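Local coordinates for flagellar motor switch protein fliG (Aquifex aeolicus, PDB 3HJL) that probably forms part of the rotor-mounted switch complex at the base of the flagellar basal body, which helps determine the direction of flagellar rotation, at residues E50-E54 / E55-N59; S118-L121 / A122-K126; E168-V172 / Q173-E177. All coordinates share one frame; numbering follows the deposited sequence.

Interaction 1: E50-E54 / E55-N59; sequences ESVPE and EEIEN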
# COMPACT_ATOMS: atom_id res chain seq x y z
N GLU A 50 10.02 -22.65 31.78
CA GLU A 50 10.61 -22.06 30.58
C GLU A 50 9.50 -21.46 29.72
O GLU A 50 8.36 -21.92 29.77
CB GLU A 50 11.38 -23.11 29.76
CG GLU A 50 12.79 -23.40 30.25
CD GLU A 50 13.47 -24.48 29.43
OE1 GLU A 50 14.38 -24.15 28.63
OE2 GLU A 50 13.06 -25.66 29.55
N SER A 51 9.84 -20.43 28.95
CA SER A 51 8.88 -19.80 28.06
C SER A 51 8.64 -20.70 26.85
O SER A 51 9.55 -21.41 26.41
CB SER A 51 9.39 -18.43 27.61
OG SER A 51 10.63 -18.56 26.96
N VAL A 52 7.40 -20.68 26.33
CA VAL A 52 7.01 -21.52 25.20
C VAL A 52 6.15 -20.72 24.21
O VAL A 52 5.24 -20.02 24.65
CB VAL A 52 6.18 -22.72 25.68
CG1 VAL A 52 5.77 -23.59 24.49
CG2 VAL A 52 6.95 -23.54 26.71
N PRO A 53 6.44 -20.81 22.89
CA PRO A 53 5.61 -20.17 21.87
C PRO A 53 4.12 -20.48 22.01
O PRO A 53 3.76 -21.57 22.44
CB PRO A 53 6.15 -20.75 20.56
CG PRO A 53 7.58 -21.02 20.85
CD PRO A 53 7.64 -21.44 22.28
N GLU A 54 3.28 -19.51 21.66
CA GLU A 54 1.82 -19.62 21.85
C GLU A 54 1.20 -20.84 21.18
O GLU A 54 0.36 -21.51 21.79
CB GLU A 54 1.12 -18.35 21.36
CG GLU A 54 -0.35 -18.30 21.70
CD GLU A 54 -0.96 -16.95 21.42
OE1 GLU A 54 -0.44 -16.23 20.54
OE2 GLU A 54 -1.96 -16.61 22.09
N GLU A 55 1.60 -21.12 19.94
CA GLU A 55 1.13 -22.29 19.17
C GLU A 55 1.47 -23.60 19.88
O GLU A 55 0.68 -24.55 19.87
CB GLU A 55 1.74 -22.29 17.76
CG GLU A 55 1.14 -23.33 16.79
CD GLU A 55 1.72 -23.25 15.38
OE1 GLU A 55 2.94 -23.06 15.23
OE2 GLU A 55 0.94 -23.40 14.41
N GLU A 56 2.66 -23.66 20.49
CA GLU A 56 3.08 -24.83 21.26
C GLU A 56 2.39 -24.92 22.64
O GLU A 56 2.22 -26.03 23.16
CB GLU A 56 4.61 -24.86 21.39
CG GLU A 56 5.32 -24.99 20.03
CD GLU A 56 6.84 -24.84 20.11
OE1 GLU A 56 7.45 -25.38 21.06
OE2 GLU A 56 7.42 -24.21 19.19
N ILE A 57 2.01 -23.79 23.24
CA ILE A 57 1.24 -23.81 24.50
C ILE A 57 -0.17 -24.36 24.26
O ILE A 57 -0.72 -25.04 25.13
CB ILE A 57 1.11 -22.42 25.15
CG1 ILE A 57 2.47 -21.93 25.67
CG2 ILE A 57 0.16 -22.47 26.32
CD1 ILE A 57 2.41 -20.55 26.32
N GLU A 58 -0.75 -24.06 23.09
CA GLU A 58 -2.05 -24.63 22.70
C GLU A 58 -2.01 -26.16 22.56
O GLU A 58 -2.93 -26.85 22.98
CB GLU A 58 -2.56 -24.01 21.40
CG GLU A 58 -2.99 -22.57 21.52
CD GLU A 58 -3.39 -21.95 20.19
OE1 GLU A 58 -3.69 -22.71 19.24
OE2 GLU A 58 -3.40 -20.70 20.10
N ASN A 59 -0.95 -26.67 21.93
CA ASN A 59 -0.75 -28.11 21.76
C ASN A 59 -0.52 -28.81 23.11
O ASN A 59 -1.03 -29.89 23.33
CB ASN A 59 0.41 -28.39 20.81
CG ASN A 59 0.14 -27.94 19.37
OD1 ASN A 59 -1.00 -27.95 18.90
ND2 ASN A 59 1.20 -27.55 18.67
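From Pro53 and Glu54 the backbone turns out of an extended loop into helix 54-70, its first turn closed by Ile57 N on Pro53 O (2.9 Å) and Glu58 N on Glu54 O (3.1 Å). Pro53 is the N-cap, a place that suits proline because no helical N-H is asked of it; Glu95 supplies a carboxylate oxygen to Glu54 N. One residue before the cap, Val52 reaches over the turn: its CB lies 3.8 Å from Ile57 CG1, and its CG1, anti to the backbone N (chi1 180°), meets Glu56 CB at 3.5 Å. This is the hydrophobic staple, continued by Ile89, which touches both Val52 and Ile57. The Pro53 ring and the extended Glu56 chain run alongside each other, Pro53 CG to Glu56 OE2 3.6 Å. A glycine in place of Pro53 would probably leave Glu56 without this ring beside it and the backbone before the helix freer to turn. Glu54 OE2 and Glu58 OE2 stand 4.8 Å apart, with Lys86 salt-bridged to Glu58 and weakly paired with Glu54. The contact thus joins an apolar staple to a run of acidic side chains, and the glutamates of the first turn probably interact favourably with the positive end of the helix dipole.

Interaction 2: S118-L121 / A122-K126; sequences SRIL and ASLLK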
# COMPACT_ATOMS: atom_id res chain seq x y z
N SER A 118 -4.58 20.38 13.15
CA SER A 118 -5.84 19.94 13.80
C SER A 118 -7.13 20.35 13.08
O SER A 118 -8.17 19.70 13.28
CB SER A 118 -5.87 20.41 15.25
OG SER A 118 -4.84 19.78 16.00
N ARG A 119 -7.08 21.42 12.29
CA ARG A 119 -8.22 21.82 11.45
C ARG A 119 -8.46 20.78 10.35
O ARG A 119 -9.61 20.47 10.03
CB ARG A 119 -7.98 23.19 10.81
CG ARG A 119 -7.94 24.34 11.80
CD ARG A 119 -7.49 25.65 11.15
NE ARG A 119 -6.04 25.75 11.00
CZ ARG A 119 -5.40 26.79 10.48
NH1 ARG A 119 -6.07 27.88 10.08
NH2 ARG A 119 -4.07 26.78 10.40
N ILE A 120 -7.38 20.25 9.79
CA ILE A 120 -7.44 19.20 8.77
C ILE A 120 -7.95 17.88 9.37
O ILE A 120 -8.81 17.23 8.77
CB ILE A 120 -6.06 19.00 8.07
CG1 ILE A 120 -5.66 20.27 7.29
CG2 ILE A 120 -6.10 17.76 7.14
CD1 ILE A 120 -4.26 20.26 6.75
N LEU A 121 -7.46 17.53 10.55
CA LEU A 121 -7.91 16.32 11.25
C LEU A 121 -9.39 16.43 11.66
O LEU A 121 -10.15 15.50 11.46
CB LEU A 121 -7.02 16.03 12.47
CG LEU A 121 -5.53 15.74 12.21
CD1 LEU A 121 -4.73 15.60 13.49
CD2 LEU A 121 -5.34 14.51 11.38
N ALA A 122 -9.79 17.59 12.21
CA ALA A 122 -11.20 17.85 12.56
C ALA A 122 -12.11 17.73 11.34
O ALA A 122 -13.15 17.08 11.40
CB ALA A 122 -11.34 19.24 13.19
N SER A 123 -11.68 18.33 10.23
CA SER A 123 -12.41 18.28 8.95
C SER A 123 -12.60 16.85 8.43
O SER A 123 -13.69 16.49 8.01
CB SER A 123 -11.68 19.11 7.90
OG SER A 123 -12.41 19.16 6.70
N LEU A 124 -11.53 16.06 8.46
CA LEU A 124 -11.61 14.63 8.06
C LEU A 124 -12.40 13.74 9.02
O LEU A 124 -12.85 12.67 8.63
CB LEU A 124 -10.19 14.03 7.90
CG LEU A 124 -9.35 14.51 6.72
CD1 LEU A 124 -7.97 13.94 6.81
CD2 LEU A 124 -9.99 14.11 5.38
N LEU A 125 -12.51 14.15 10.28
CA LEU A 125 -13.17 13.33 11.31
C LEU A 125 -14.65 13.65 11.55
O LEU A 125 -15.37 12.79 12.06
CB LEU A 125 -12.41 13.43 12.64
CG LEU A 125 -11.08 12.69 12.81
CD1 LEU A 125 -10.45 13.14 14.12
CD2 LEU A 125 -11.25 11.16 12.79
N LYS A 126 -15.10 14.85 11.17
CA LYS A 126 -16.43 15.33 11.60
C LYS A 126 -17.66 14.59 11.11
O LYS A 126 -18.69 14.58 11.80
CB LYS A 126 -16.59 16.84 11.36
CG LYS A 126 -16.66 17.29 9.92
CD LYS A 126 -16.82 18.80 9.89
CE LYS A 126 -17.08 19.31 8.50
NZ LYS A 126 -17.44 20.77 8.55
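Ser118 and Ala122 meet through the backbone, Ser118 O accepting from Ala122 N at 2.9 Å, with the donor above the carbonyl plane rather than within it. Ala122 CB sits 3.2 Å from that same Ser118 O, and a small methyl suits this buried spot against Ile148; the Ser118 hydroxyl, also buried, is satisfied by Lys144 and Glu147. Next, Arg119 O takes the N-H of Ser123 at 3.0 Å, while its guanidinium turns back to a salt bridge with Asp117, as befits an exposed position. Ile120 O receives Leu124 N at 3.0 Å in a fairly straight bond (163°). With Leu124 CG beside its own backbone N (chi1 -70°), that carbon lies 3.4 Å from Ile120 O, and the branches of the two residues meet loosely, Ile120 CG2 to Leu124 CD1 4.3 Å. Leu121 closes the series: its O is 3.0 Å from Leu125 N, but the bond is bent and weak. Leu121 itself packs on Ile148 and Leu182, and Leu124 joins it on helix 172-193. A short amphipathic helix results, with its apolar face laid on helices 142-150 and 172-193, as expected in the all-helical, armadillo-like superhelix of FliG.

Interaction 3: E168-V172 / Q173-E177; sequences ENVNV and QYVKE
Asn171 and Tyr174 carry the central polar contact, a side-chain cap on the start of helix 172-193. Asn171 OD1 accepts from Tyr174 N at 2.9 Å, the donor lying in the plane of the amide carbonyl, and the same oxygen is 3.2 Å from Gln173 N. What brings OD1 there is the first torsion of Asn171: CG stands anti to the backbone N (chi1 -174°), which carries the amide forward over the opening turn. Asparagine suits the place because its short chain offers a carbonyl oxygen to an N-H that no earlier turn of helix can serve.

Backbone bonds continue the turn. Val175 N reaches Asn171 O only in a long, weak bond of 3.4 Å, whereas Lys176 N meets Val172 O at 2.9 Å and almost straight (165°). The cap from the side chain thus accompanies a first backbone bond that is itself weak.

Apolar contact comes from the residues flanking these. Val170 CG2 touches Val175 CG2 at 3.7 Å, the two side chains crossing at about a right angle, and Gln139 lies against both. Valine fits at both positions, since one methyl from each is enough to bridge the turn. Val172, pointing away from the helical turn that follows, packs instead on Ala106 of helix 93-114, a helix that the Lys176 side chain also touches, at Asp105 and Ile109. The Tyr174 side chain leads away from the cap and touches Thr132 and Leu135 of helix 130-137; it is about 11 Å from the side chain of Arg163, part of the EHPQR motif.

An N-cap asparagine bonded to the N-H three residues on, with valines just before the cap and four residues after it, is a classic helix N-terminus: a capped first turn closed by a hydrophobic staple.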
# COMPACT_ATOMS: atom_id res chain seq x y z
N GLU A 168 -13.85 1.89 28.16
CA GLU A 168 -13.12 1.01 29.09
C GLU A 168 -11.99 0.28 28.38
O GLU A 168 -11.06 -0.18 29.04
CB GLU A 168 -14.08 -0.00 29.71
CG GLU A 168 -15.15 0.62 30.59
CD GLU A 168 -16.26 -0.36 30.92
OE1 GLU A 168 -15.97 -1.56 31.08
OE2 GLU A 168 -17.43 0.09 30.98
N ASN A 169 -12.09 0.14 27.05
CA ASN A 169 -11.12 -0.54 26.21
C ASN A 169 -10.98 0.18 24.87
O ASN A 169 -11.89 0.89 24.42
CB ASN A 169 -11.61 -1.97 25.89
CG ASN A 169 -11.43 -2.93 27.04
OD1 ASN A 169 -10.32 -3.35 27.34
ND2 ASN A 169 -12.54 -3.37 27.62
N VAL A 170 -9.85 -0.06 24.20
CA VAL A 170 -9.60 0.42 22.85
C VAL A 170 -8.70 -0.58 22.14
O VAL A 170 -7.65 -0.93 22.66
CB VAL A 170 -8.91 1.82 22.84
CG1 VAL A 170 -7.67 1.82 23.70
CG2 VAL A 170 -8.54 2.22 21.42
N ASN A 171 -9.10 -1.05 20.95
CA ASN A 171 -8.23 -1.90 20.13
C ASN A 171 -7.22 -1.02 19.38
O ASN A 171 -7.61 -0.17 18.57
CB ASN A 171 -9.03 -2.75 19.14
CG ASN A 171 -8.16 -3.74 18.39
OD1 ASN A 171 -7.57 -3.41 17.37
ND2 ASN A 171 -8.08 -4.98 18.89
N VAL A 172 -5.94 -1.20 19.69
CA VAL A 172 -4.86 -0.38 19.12
C VAL A 172 -4.74 -0.50 17.59
O VAL A 172 -4.54 0.49 16.89
CB VAL A 172 -3.50 -0.74 19.81
CG1 VAL A 172 -2.29 -0.21 19.00
CG2 VAL A 172 -3.49 -0.21 21.25
N GLN A 173 -4.88 -1.72 17.08
CA GLN A 173 -4.78 -1.97 15.65
C GLN A 173 -5.90 -1.31 14.85
O GLN A 173 -5.68 -0.83 13.75
CB GLN A 173 -4.73 -3.49 15.37
CG GLN A 173 -3.42 -4.14 15.84
CD GLN A 173 -2.19 -3.67 15.04
OE1 GLN A 173 -2.15 -3.79 13.81
NE2 GLN A 173 -1.19 -3.14 15.74
N TYR A 174 -7.10 -1.27 15.43
CA TYR A 174 -8.24 -0.60 14.80
C TYR A 174 -7.98 0.90 14.62
O TYR A 174 -8.21 1.45 13.56
CB TYR A 174 -9.51 -0.82 15.65
CG TYR A 174 -10.73 -0.10 15.14
CD1 TYR A 174 -11.16 1.09 15.73
CD2 TYR A 174 -11.47 -0.60 14.08
CE1 TYR A 174 -12.27 1.77 15.26
CE2 TYR A 174 -12.60 0.07 13.60
CZ TYR A 174 -12.98 1.26 14.19
OH TYR A 174 -14.11 1.92 13.74
N VAL A 175 -7.46 1.53 15.68
CA VAL A 175 -7.17 2.95 15.68
C VAL A 175 -5.99 3.28 14.76
O VAL A 175 -6.03 4.27 14.04
CB VAL A 175 -6.91 3.47 17.12
CG1 VAL A 175 -6.35 4.89 17.08
CG2 VAL A 175 -8.22 3.43 17.94
N LYS A 176 -4.96 2.43 14.80
CA LYS A 176 -3.81 2.50 13.88
C LYS A 176 -4.28 2.50 12.42
O LYS A 176 -3.88 3.36 11.65
CB LYS A 176 -2.87 1.31 14.10
CG LYS A 176 -1.52 1.43 13.36
CD LYS A 176 -0.78 0.09 13.31
CE LYS A 176 0.43 0.17 12.40
NZ LYS A 176 1.21 -1.09 12.38
N GLU A 177 -5.13 1.55 12.08
CA GLU A 177 -5.71 1.47 10.74
C GLU A 177 -6.52 2.72 10.38
O GLU A 177 -6.43 3.20 9.26
CB GLU A 177 -6.58 0.20 10.62
CG GLU A 177 -7.32 0.02 9.27
CD GLU A 177 -6.38 0.00 8.06
OE1 GLU A 177 -5.21 -0.37 8.24
OE2 GLU A 177 -6.84 0.33 6.94

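Overall arrangement
Interactions 1 and 3 are surface contacts of one kind, each a loop entering a long helix with a hydrophobic staple across its start; interaction 2 is partly buried and runs along one short helix. The N-caps differ: in 50-59 the cap residue has no side-chain acceptor and a carboxylate from outside serves the helix end, whereas 168-177 carries its own amide. Interaction 1 belongs to the N-terminal domain, its centre about 44 Å from that of interaction 2 and 26 Å from that of interaction 3. The last two share the middle domain, centres about 19 Å apart, and both involve helix 172-193: interaction 3 opens it, while interaction 2 packs leucines further along it.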